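Local coordinates for molybdenum ABC transporter, periplasmic molybdenum-binding protein (Vibrio cholerae, PDB 4RXL), which binds tungstate and probably serves as the periplasmic receptor that delivers molybdate or tungstate to a ModABC-type transporter, at residues A[117-120]-A[125-128]; A[155-160]-A[176-181]; A[170-175]-A[181-186]. One frame throughout, in Å; residues are numbered along the deposited sequence.

Overall arrangement
All three contacts lie in the lobe of this ModA-family binding protein that contributes Ala126, Val153 and Tyr171 to the tungstate site. Interaction 1 closes first along the chain, joining strand 116-119 to the start of helix 125-137. Interactions 2 and 3 follow, their segments alternating; their centres lie 8 Å apart and both use Val181 and helix 172-177. The centre of interaction 1 is 14 Å from each of the others. It packs on interaction 2 where Ala117 meets helix 153-161, and touches interaction 3 at the anion, where Ala126 N and Tyr171 OH both bond tungstate O2. The residues that bind the anion thus sit at the ends of the strands and helices whose packing these contacts describe.

Interaction 1 of 3, residues A[117-120]-A[125-128]; sequences AVAQ and PAGM. With WO4 (tungstate(VI)ion), chain B.
Gly127 presses its backbone against the end of strand 116-119: its CA lies 3.1 Å from Ala119 O, a CA-H...O contact bent to 122° at the hydrogen. Gln120 O approaches the same CA at 3.7 Å, so the backbone of Gly127 packs directly against the two carbonyls. Beside this backbone contact two methyls meet, Ala119 CB and Ala126 CB, 4.1 Å apart. No direct hydrogen bond joins the segments; instead a water accepts from Ala119 N at 3.0 Å and donates a weak bond to Ala126 O. The same residue's amide, Ala126 N, donates to tungstate O2 over 2.6 Å with an angle of 131°, a short but bent bond from the first turn of helix 125-137, whose amino-terminal end would be expected to favour an anion. The Pro125 ring also borders the anion, with CB 3.4 Å from O2. Farther out, Gln120 OE1 accepts from Asp122 N, bracing the loop that leads into the helix. Strand 116-119 pairs in parallel with strand 147-150, Ala117 packs on helix 153-161, and the side chain of Ala126 packs on Val153 of helix 153-161 and Tyr171 of strand 168-171.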
ATOM      1  N   ALA A 117     -12.115  -4.474  -8.141  1.00 21.79           N
ATOM      2  CA  ALA A 117     -11.752  -4.162  -6.758  1.00 21.56           C
ATOM      3  C   ALA A 117     -10.578  -3.207  -6.723  1.00 19.97           C
ATOM      4  O   ALA A 117      -9.499  -3.501  -7.256  1.00 20.71           O
ATOM      5  CB  ALA A 117     -11.426  -5.424  -5.981  1.00 20.16           C
ATOM      6  N   VAL A 118     -10.779  -2.060  -6.091  1.00 22.31           N
ATOM      7  CA  VAL A 118      -9.714  -1.082  -5.898  1.00 17.49           C
ATOM      8  C   VAL A 118      -9.904  -0.387  -4.563  1.00 19.08           C
ATOM      9  O   VAL A 118     -11.027  -0.384  -4.032  1.00 19.87           O
ATOM     10  CB  VAL A 118      -9.704   0.012  -6.986  1.00 21.27           C
ATOM     11  CG1 VAL A 118      -9.469  -0.590  -8.367  1.00 26.89           C
ATOM     12  CG2 VAL A 118     -10.990   0.842  -6.954  1.00 23.32           C
ATOM     13  N   ALA A 119      -8.821   0.173  -4.014  1.00 18.00           N
ATOM     14  CA  ALA A 119      -8.963   1.044  -2.838  1.00 20.06           C
ATOM     15  C   ALA A 119      -9.529   2.398  -3.289  1.00 20.33           C
ATOM     16  O   ALA A 119      -9.482   2.726  -4.476  1.00 19.77           O
ATOM     17  CB  ALA A 119      -7.670   1.213  -2.083  1.00 18.84           C
ATOM     18  N   GLN A 120     -10.132   3.138  -2.358  1.00 19.85           N
ATOM     19  CA  GLN A 120     -10.804   4.404  -2.668  1.00 20.90           C
ATOM     20  C   GLN A 120      -9.863   5.280  -3.507  1.00 20.14           C
ATOM     21  O   GLN A 120      -8.788   5.629  -3.077  1.00 20.68           O
ATOM     22  CB  GLN A 120     -11.230   5.137  -1.381  1.00 22.32           C
ATOM     23  CG  GLN A 120     -12.471   6.026  -1.525  1.00 30.82           C
ATOM     24  CD  GLN A 120     -12.204   7.291  -2.320  1.00 62.15           C
ATOM     25  OE1 GLN A 120     -11.240   8.016  -2.037  1.00 41.94           O
ATOM     26  NE2 GLN A 120     -13.044   7.562  -3.330  1.00 38.91           N
ATOM     27  N   PRO A 125      -3.660   5.511  -1.261  1.00 14.50           N
ATOM     28  CA  PRO A 125      -2.615   5.425  -2.288  1.00 13.61           C
ATOM     29  C   PRO A 125      -2.849   4.359  -3.350  1.00 14.89           C
ATOM     30  O   PRO A 125      -2.747   4.657  -4.534  1.00 16.36           O
ATOM     31  CB  PRO A 125      -1.339   5.179  -1.481  1.00 14.28           C
ATOM     32  CG  PRO A 125      -1.617   5.961  -0.224  1.00 17.20           C
ATOM     33  CD  PRO A 125      -3.089   5.699   0.079  1.00 16.89           C
ATOM     34  N   ALA A 126      -3.249   3.154  -2.953  1.00 13.60           N
ATOM     35  CA  ALA A 126      -3.443   2.107  -3.952  1.00 16.11           C
ATOM     36  C   ALA A 126      -4.552   2.459  -4.940  1.00 17.62           C
ATOM     37  O   ALA A 126      -4.502   2.050  -6.105  1.00 17.05           O
ATOM     38  CB  ALA A 126      -3.783   0.792  -3.276  1.00 14.99           C
ATOM     39  N   GLY A 127      -5.597   3.138  -4.463  1.00 17.84           N
ATOM     40  CA  GLY A 127      -6.650   3.644  -5.364  1.00 15.86           C
ATOM     41  C   GLY A 127      -6.165   4.762  -6.285  1.00 14.88           C
ATOM     42  O   GLY A 127      -6.551   4.808  -7.456  1.00 18.54           O
ATOM     43  N   MET A 128      -5.396   5.707  -5.745  1.00 17.59           N
ATOM     44  CA  MET A 128      -4.834   6.799  -6.543  1.00 17.70           C
ATOM     45  C   MET A 128      -3.913   6.263  -7.644  1.00 18.47           C
ATOM     46  O   MET A 128      -4.011   6.702  -8.814  1.00 17.97           O
ATOM     47  CB  MET A 128      -4.065   7.789  -5.679  1.00 18.22           C
ATOM     48  CG  MET A 128      -4.905   8.532  -4.636  1.00 18.39           C
ATOM     49  SD  MET A 128      -3.985   9.496  -3.363  1.00 23.17           S
ATOM     50  CE  MET A 128      -3.086  10.652  -4.378  1.00 29.72           C
TER
HETATM   51  W   WO4 B 301      -2.647   1.470   1.227  1.00 14.46           W
HETATM   52  O1  WO4 B 301      -4.394   0.554   1.621  1.00 15.60           O
HETATM   53  O2  WO4 B 301      -2.392   2.060  -0.715  1.00 18.95           O
HETATM   54  O3  WO4 B 301      -2.482   3.133   2.426  1.00 14.10           O
HETATM   55  O4  WO4 B 301      -1.085   0.183   1.633  1.00 13.75           O
HETATM   56  O   HOH W   1      -6.337  -0.188  -5.639  1.00 18.13           O

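Interaction 2 of 3, residues A[155-160]-A[176-181]; sequences LALALV and LLSDKV
Ser178 OG is the polar atom at the edge of this apolar contact: it hydrogen-bonds Glu161 OE2, one residue beyond 155-160, and weakly accepts from Lys180 N at 3.4 Å, with an angle of 125°. The serine therefore ties the turn after helix 172-177 to the end of helix 153-161, while its CB sits 4.3 Å from Leu157 CD1. Inward from it the contact is wholly aliphatic. Val181 directs its side chain toward helix 153-161 and uses both methyls. Its CG2 meets Leu157 CD1 at 4.0 Å, and its CG1 bridges that same CD1, at 4.1 Å, and Val160 CG1, at 3.9 Å. Leu157 stretches across to them with CG anti to the backbone N (chi1 178°), CD1 being the branch that touches. Val160 and Val181 cross at about a right angle, methyl against methyl, one helical turn farther along. These residues are buried, and Ile89 of strand 78-91 packs on all three. Helix 153-161, which starts at the anion-binding Val153, is in this way seated against the connection from helix 172-177 into strand 181-186, with strand 78-91 packing on both through Ile89.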
ATOM      1  N   LEU A 155      -8.424  -4.736   1.817  1.00 15.96           N
ATOM      2  CA  LEU A 155      -9.842  -5.031   1.666  1.00 18.55           C
ATOM      3  C   LEU A 155     -10.170  -5.252   0.193  1.00 19.80           C
ATOM      4  O   LEU A 155     -11.058  -6.023  -0.126  1.00 24.50           O
ATOM      5  CB  LEU A 155     -10.686  -3.918   2.266  1.00 18.46           C
ATOM      6  CG  LEU A 155     -10.624  -3.833   3.809  1.00 20.08           C
ATOM      7  CD1 LEU A 155     -11.226  -2.517   4.282  1.00 25.41           C
ATOM      8  CD2 LEU A 155     -11.304  -5.000   4.515  1.00 19.23           C
ATOM      9  N   ALA A 156      -9.455  -4.543  -0.690  1.00 17.05           N
ATOM     10  CA  ALA A 156      -9.569  -4.799  -2.124  1.00 17.81           C
ATOM     11  C   ALA A 156      -9.069  -6.210  -2.446  1.00 18.05           C
ATOM     12  O   ALA A 156      -9.733  -6.972  -3.161  1.00 22.18           O
ATOM     13  CB  ALA A 156      -8.775  -3.765  -2.910  1.00 18.25           C
ATOM     14  N   LEU A 157      -7.873  -6.551  -1.972  1.00 18.08           N
ATOM     15  CA  LEU A 157      -7.373  -7.917  -2.091  1.00 18.68           C
ATOM     16  C   LEU A 157      -8.392  -8.970  -1.647  1.00 21.18           C
ATOM     17  O   LEU A 157      -8.634  -9.936  -2.374  1.00 23.88           O
ATOM     18  CB  LEU A 157      -6.081  -8.061  -1.279  1.00 16.55           C
ATOM     19  CG  LEU A 157      -5.425  -9.444  -1.237  1.00 18.17           C
ATOM     20  CD1 LEU A 157      -4.917  -9.838  -2.607  1.00 24.51           C
ATOM     21  CD2 LEU A 157      -4.298  -9.433  -0.235  1.00 20.04           C
ATOM     22  N   ALA A 158      -9.037  -8.766  -0.495  1.00 19.74           N
ATOM     23  CA  ALA A 158      -9.971  -9.768   0.029  1.00 21.24           C
ATOM     24  C   ALA A 158     -11.180  -9.996  -0.877  1.00 24.16           C
ATOM     25  O   ALA A 158     -11.718 -11.095  -0.903  1.00 27.33           O
ATOM     26  CB  ALA A 158     -10.440  -9.372   1.417  1.00 26.59           C
ATOM     27  N   LEU A 159     -11.636  -8.960  -1.580  1.00 22.58           N
ATOM     28  CA  LEU A 159     -12.765  -9.105  -2.527  1.00 24.68           C
ATOM     29  C   LEU A 159     -12.418 -10.076  -3.657  1.00 24.59           C
ATOM     30  O   LEU A 159     -13.242 -10.861  -4.111  1.00 28.78           O
ATOM     31  CB  LEU A 159     -13.161  -7.757  -3.144  1.00 26.67           C
ATOM     32  CG  LEU A 159     -13.928  -6.768  -2.278  1.00 28.27           C
ATOM     33  CD1 LEU A 159     -14.121  -5.460  -3.032  1.00 24.31           C
ATOM     34  CD2 LEU A 159     -15.263  -7.369  -1.823  1.00 30.73           C
ATOM     35  N   VAL A 160     -11.165  -9.986  -4.097  1.00 22.99           N
ATOM     36  CA  VAL A 160     -10.649 -10.840  -5.140  1.00 21.80           C
ATOM     37  C   VAL A 160     -10.462 -12.259  -4.588  1.00 25.04           C
ATOM     38  O   VAL A 160     -10.857 -13.220  -5.240  1.00 27.46           O
ATOM     39  CB  VAL A 160      -9.347 -10.282  -5.774  1.00 22.95           C
ATOM     40  CG1 VAL A 160      -8.969 -11.093  -7.009  1.00 25.64           C
ATOM     41  CG2 VAL A 160      -9.559  -8.818  -6.147  1.00 23.64           C
ATOM     42  N   LEU A 176       1.759 -11.311  -3.692  1.00 24.69           N
ATOM     43  CA  LEU A 176       2.830 -12.277  -3.380  1.00 26.56           C
ATOM     44  C   LEU A 176       2.518 -13.127  -2.146  1.00 25.75           C
ATOM     45  O   LEU A 176       2.904 -14.290  -2.090  1.00 33.28           O
ATOM     46  CB  LEU A 176       4.166 -11.541  -3.182  1.00 33.67           C
ATOM     47  CG  LEU A 176       5.457 -12.303  -3.445  1.00 69.48           C
ATOM     48  CD1 LEU A 176       5.572 -12.682  -4.917  1.00 43.61           C
ATOM     49  CD2 LEU A 176       6.637 -11.447  -3.007  1.00103.90           C
ATOM     50  N   LEU A 177       1.820 -12.554  -1.169  1.00 26.58           N
ATOM     51  CA  LEU A 177       1.513 -13.249   0.084  1.00 32.26           C
ATOM     52  C   LEU A 177       0.222 -14.056   0.037  1.00 35.52           C
ATOM     53  O   LEU A 177      -0.035 -14.864   0.935  1.00 42.23           O
ATOM     54  CB  LEU A 177       1.460 -12.255   1.265  1.00 40.02           C
ATOM     55  CG  LEU A 177       2.797 -11.731   1.834  1.00 41.94           C
ATOM     56  CD1 LEU A 177       2.732 -11.671   3.349  1.00 36.38           C
ATOM     57  CD2 LEU A 177       4.039 -12.527   1.428  1.00 43.20           C
ATOM     58  N   SER A 178      -0.581 -13.864  -1.006  1.00 31.56           N
ATOM     59  CA  SER A 178      -1.864 -14.547  -1.134  1.00 35.25           C
ATOM     60  C   SER A 178      -1.783 -15.695  -2.144  1.00 39.27           C
ATOM     61  O   SER A 178      -1.280 -15.508  -3.244  1.00 42.25           O
ATOM     62  CB  SER A 178      -2.935 -13.537  -1.572  1.00 38.06           C
ATOM     63  OG  SER A 178      -4.192 -14.166  -1.765  1.00 41.22           O
ATOM     64  N   ASP A 179      -2.261 -16.877  -1.762  1.00 52.87           N
ATOM     65  CA  ASP A 179      -2.376 -18.009  -2.700  1.00 56.16           C
ATOM     66  C   ASP A 179      -3.752 -18.044  -3.377  1.00 48.76           C
ATOM     67  O   ASP A 179      -3.938 -18.705  -4.402  1.00 43.23           O
ATOM     68  CB  ASP A 179      -2.110 -19.341  -1.989  1.00 77.52           C
ATOM     69  CG  ASP A 179      -0.651 -19.517  -1.606  1.00 91.66           C
ATOM     70  OD1 ASP A 179       0.043 -18.502  -1.387  1.00135.07           O
ATOM     71  OD2 ASP A 179      -0.195 -20.678  -1.524  1.00118.99           O
ATOM     72  N   LYS A 180      -4.706 -17.320  -2.798  1.00 37.70           N
ATOM     73  CA  LYS A 180      -6.055 -17.220  -3.343  1.00 38.88           C
ATOM     74  C   LYS A 180      -6.140 -16.334  -4.601  1.00 27.33           C
ATOM     75  O   LYS A 180      -7.160 -16.333  -5.287  1.00 37.59           O
ATOM     76  CB  LYS A 180      -7.008 -16.677  -2.272  1.00 45.09           C
ATOM     77  CG  LYS A 180      -7.106 -17.505  -0.993  1.00 51.08           C
ATOM     78  CD  LYS A 180      -7.906 -18.779  -1.194  1.00 89.40           C
ATOM     79  CE  LYS A 180      -9.402 -18.515  -1.195  1.00 91.11           C
ATOM     80  NZ  LYS A 180     -10.148 -19.739  -1.592  1.00 68.13           N
ATOM     81  N   VAL A 181      -5.094 -15.555  -4.893  1.00 32.12           N
ATOM     82  CA  VAL A 181      -5.087 -14.727  -6.104  1.00 29.15           C
ATOM     83  C   VAL A 181      -3.872 -14.987  -6.978  1.00 34.89           C
ATOM     84  O   VAL A 181      -2.840 -15.465  -6.514  1.00 33.78           O
ATOM     85  CB  VAL A 181      -5.158 -13.212  -5.793  1.00 28.97           C
ATOM     86  CG1 VAL A 181      -6.309 -12.934  -4.844  1.00 29.98           C
ATOM     87  CG2 VAL A 181      -3.845 -12.711  -5.211  1.00 24.22           C
TER

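Interaction 3 of 3, residues A[170-175]-A[181-186]; sequences VYKTDA and VTIVTA. With WO4 (tungstate(VI)ion), chain B.
Ala175 and Ile183 form the tight part of this contact: Ala175 CB lies 3.6 Å from Ile183 CG1 and 3.8 Å from its CD1, pressed against the flank of the extended side chain. Ile183 presents that flank because CG1 is anti to its carbonyl carbon (chi1 -62°) and CD1 continues outward. Two residues earlier in the strand, Val181 CG2 approaches Ala175 CA at 4.1 Å, so the helix 172-177 rests on alternate residues of strand 181-186. The outer side is looser. Lys172, partly exposed, lays its CD at 3.9 Å over Ile183 CD1, the two side chains crossing at about a right angle. At the strand end of 170-175, Tyr171 turns to the ligand: its OH donates to tungstate O2 over 2.6 Å, the oxygen lying in the ring plane at the edge. Tyr171 N is held by Asp174 OD2 at 3.0 Å, on the anti side of the carboxylate, whose OD1 forms a salt bridge with Arg154. The chemistry thus divides: aliphatic packing joins helix 172-177 to strand 181-186, whereas the tyrosine at its N-cap supplies a hydroxyl to the oxyanion, consistent with recognition through hydrogen bonds rather than basic side chains.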
ATOM      1  N   VAL A 170      -3.958  -4.160  -6.884  1.00 14.70           N
ATOM      2  CA  VAL A 170      -3.295  -4.163  -5.620  1.00 14.55           C
ATOM      3  C   VAL A 170      -1.794  -3.989  -5.857  1.00 14.27           C
ATOM      4  O   VAL A 170      -1.338  -3.867  -7.005  1.00 15.10           O
ATOM      5  CB  VAL A 170      -3.588  -5.435  -4.788  1.00 15.56           C
ATOM      6  CG1 VAL A 170      -5.069  -5.576  -4.483  1.00 18.64           C
ATOM      7  CG2 VAL A 170      -3.055  -6.666  -5.490  1.00 19.68           C
ATOM      8  N   TYR A 171      -1.011  -3.995  -4.779  1.00 13.54           N
ATOM      9  CA  TYR A 171       0.430  -4.026  -4.943  1.00 14.37           C
ATOM     10  C   TYR A 171       0.950  -5.427  -5.175  1.00 13.14           C
ATOM     11  O   TYR A 171       0.326  -6.428  -4.810  1.00 17.23           O
ATOM     12  CB  TYR A 171       1.136  -3.407  -3.751  1.00 13.57           C
ATOM     13  CG  TYR A 171       0.660  -2.028  -3.396  1.00 12.78           C
ATOM     14  CD1 TYR A 171       1.083  -0.942  -4.140  1.00 13.35           C
ATOM     15  CD2 TYR A 171      -0.147  -1.789  -2.289  1.00 12.92           C
ATOM     16  CE1 TYR A 171       0.678   0.358  -3.804  1.00 15.06           C
ATOM     17  CE2 TYR A 171      -0.529  -0.504  -1.935  1.00 11.90           C
ATOM     18  CZ  TYR A 171      -0.096   0.558  -2.689  1.00 12.59           C
ATOM     19  OH  TYR A 171      -0.516   1.817  -2.431  1.00 14.39           O
ATOM     20  N   LYS A 172       2.117  -5.500  -5.803  1.00 15.40           N
ATOM     21  CA  LYS A 172       2.852  -6.736  -6.021  1.00 17.01           C
ATOM     22  C   LYS A 172       3.006  -7.497  -4.712  1.00 20.14           C
ATOM     23  O   LYS A 172       2.794  -8.705  -4.667  1.00 20.02           O
ATOM     24  CB  LYS A 172       4.221  -6.433  -6.642  1.00 19.62           C
ATOM     25  CG  LYS A 172       5.189  -7.599  -6.736  1.00 32.48           C
ATOM     26  CD  LYS A 172       4.794  -8.602  -7.785  1.00 45.11           C
ATOM     27  CE  LYS A 172       5.928  -9.591  -8.020  1.00 46.64           C
ATOM     28  NZ  LYS A 172       7.196  -8.917  -8.440  1.00 47.60           N
ATOM     29  N   THR A 173       3.323  -6.785  -3.638  1.00 17.92           N
ATOM     30  CA  THR A 173       3.531  -7.427  -2.326  1.00 16.90           C
ATOM     31  C   THR A 173       2.253  -8.034  -1.778  1.00 18.88           C
ATOM     32  O   THR A 173       2.303  -9.033  -1.064  1.00 20.11           O
ATOM     33  CB  THR A 173       4.116  -6.441  -1.316  1.00 14.75           C
ATOM     34  OG1 THR A 173       3.255  -5.312  -1.268  1.00 17.39           O
ATOM     35  CG2 THR A 173       5.525  -6.017  -1.694  1.00 20.81           C
ATOM     36  N   ASP A 174       1.091  -7.472  -2.114  1.00 18.04           N
ATOM     37  CA  ASP A 174      -0.181  -8.023  -1.623  1.00 18.82           C
ATOM     38  C   ASP A 174      -0.451  -9.348  -2.342  1.00 23.21           C
ATOM     39  O   ASP A 174      -0.802 -10.352  -1.724  1.00 22.55           O
ATOM     40  CB  ASP A 174      -1.342  -7.064  -1.874  1.00 20.50           C
ATOM     41  CG  ASP A 174      -1.167  -5.719  -1.220  1.00 23.11           C
ATOM     42  OD1 ASP A 174      -0.822  -5.644  -0.017  1.00 22.54           O
ATOM     43  OD2 ASP A 174      -1.398  -4.733  -1.919  1.00 17.55           O
ATOM     44  N   ALA A 175      -0.271  -9.369  -3.655  1.00 22.25           N
ATOM     45  CA  ALA A 175      -0.450 -10.604  -4.422  1.00 24.31           C
ATOM     46  C   ALA A 175       0.511 -11.694  -3.967  1.00 24.19           C
ATOM     47  O   ALA A 175       0.109 -12.862  -3.800  1.00 29.38           O
ATOM     48  CB  ALA A 175      -0.280 -10.325  -5.913  1.00 26.66           C
ATOM     49  N   VAL A 181      -5.094 -15.555  -4.893  1.00 32.12           N
ATOM     50  CA  VAL A 181      -5.087 -14.727  -6.104  1.00 29.15           C
ATOM     51  C   VAL A 181      -3.872 -14.987  -6.978  1.00 34.89           C
ATOM     52  O   VAL A 181      -2.840 -15.465  -6.514  1.00 33.78           O
ATOM     53  CB  VAL A 181      -5.158 -13.212  -5.793  1.00 28.97           C
ATOM     54  CG1 VAL A 181      -6.309 -12.934  -4.844  1.00 29.98           C
ATOM     55  CG2 VAL A 181      -3.845 -12.711  -5.211  1.00 24.22           C
ATOM     56  N   THR A 182      -4.030 -14.651  -8.251  1.00 31.67           N
ATOM     57  CA  THR A 182      -2.975 -14.766  -9.238  1.00 29.89           C
ATOM     58  C   THR A 182      -2.799 -13.432  -9.953  1.00 27.51           C
ATOM     59  O   THR A 182      -3.774 -12.732 -10.235  1.00 30.44           O
ATOM     60  CB  THR A 182      -3.331 -15.862 -10.259  1.00 34.57           C
ATOM     61  OG1 THR A 182      -3.557 -17.098  -9.571  1.00 38.76           O
ATOM     62  CG2 THR A 182      -2.216 -16.044 -11.292  1.00 37.26           C
ATOM     63  N   ILE A 183      -1.553 -13.106 -10.277  1.00 25.25           N
ATOM     64  CA  ILE A 183      -1.254 -11.907 -11.054  1.00 24.48           C
ATOM     65  C   ILE A 183      -1.584 -12.114 -12.541  1.00 25.45           C
ATOM     66  O   ILE A 183      -1.144 -13.081 -13.165  1.00 29.24           O
ATOM     67  CB  ILE A 183       0.208 -11.470 -10.852  1.00 26.32           C
ATOM     68  CG1 ILE A 183       0.449 -11.125  -9.381  1.00 24.08           C
ATOM     69  CG2 ILE A 183       0.534 -10.267 -11.722  1.00 29.45           C
ATOM     70  CD1 ILE A 183       1.888 -10.848  -9.048  1.00 29.58           C
ATOM     71  N   VAL A 184      -2.396 -11.214 -13.079  1.00 25.28           N
ATOM     72  CA  VAL A 184      -2.720 -11.225 -14.482  1.00 27.16           C
ATOM     73  C   VAL A 184      -1.624 -10.479 -15.245  1.00 25.83           C
ATOM     74  O   VAL A 184      -1.104 -10.972 -16.237  1.00 28.26           O
ATOM     75  CB  VAL A 184      -4.108 -10.627 -14.746  1.00 24.80           C
ATOM     76  CG1 VAL A 184      -4.406 -10.634 -16.240  1.00 28.14           C
ATOM     77  CG2 VAL A 184      -5.167 -11.427 -14.003  1.00 29.98           C
ATOM     78  N   THR A 185      -1.263  -9.302 -14.753  1.00 25.22           N
ATOM     79  CA  THR A 185      -0.185  -8.524 -15.338  1.00 25.17           C
ATOM     80  C   THR A 185       0.195  -7.425 -14.363  1.00 19.11           C
ATOM     81  O   THR A 185      -0.512  -7.174 -13.395  1.00 22.86           O
ATOM     82  CB  THR A 185      -0.565  -7.943 -16.729  1.00 32.30           C
ATOM     83  OG1 THR A 185       0.626  -7.598 -17.455  1.00 34.13           O
ATOM     84  CG2 THR A 185      -1.421  -6.709 -16.606  1.00 27.24           C
ATOM     85  N   ALA A 186       1.361  -6.832 -14.578  1.00 21.77           N
ATOM     86  CA  ALA A 186       1.819  -5.723 -13.799  1.00 20.51           C
ATOM     87  C   ALA A 186       1.696  -4.464 -14.647  1.00 20.76           C
ATOM     88  O   ALA A 186       1.962  -4.489 -15.846  1.00 23.84           O
ATOM     89  CB  ALA A 186       3.273  -5.941 -13.405  1.00 21.82           C
TER
HETATM   90  W   WO4 B 301      -2.647   1.470   1.227  1.00 14.46           W
HETATM   91  O1  WO4 B 301      -4.394   0.554   1.621  1.00 15.60           O
HETATM   92  O2  WO4 B 301      -2.392   2.060  -0.715  1.00 18.95           O
HETATM   93  O3  WO4 B 301      -2.482   3.133   2.426  1.00 14.10           O
HETATM   94  O4  WO4 B 301      -1.085   0.183   1.633  1.00 13.75           O
HETATM   95  O   HOH W   2      -0.445 -14.756  -5.914  1.00 38.56           O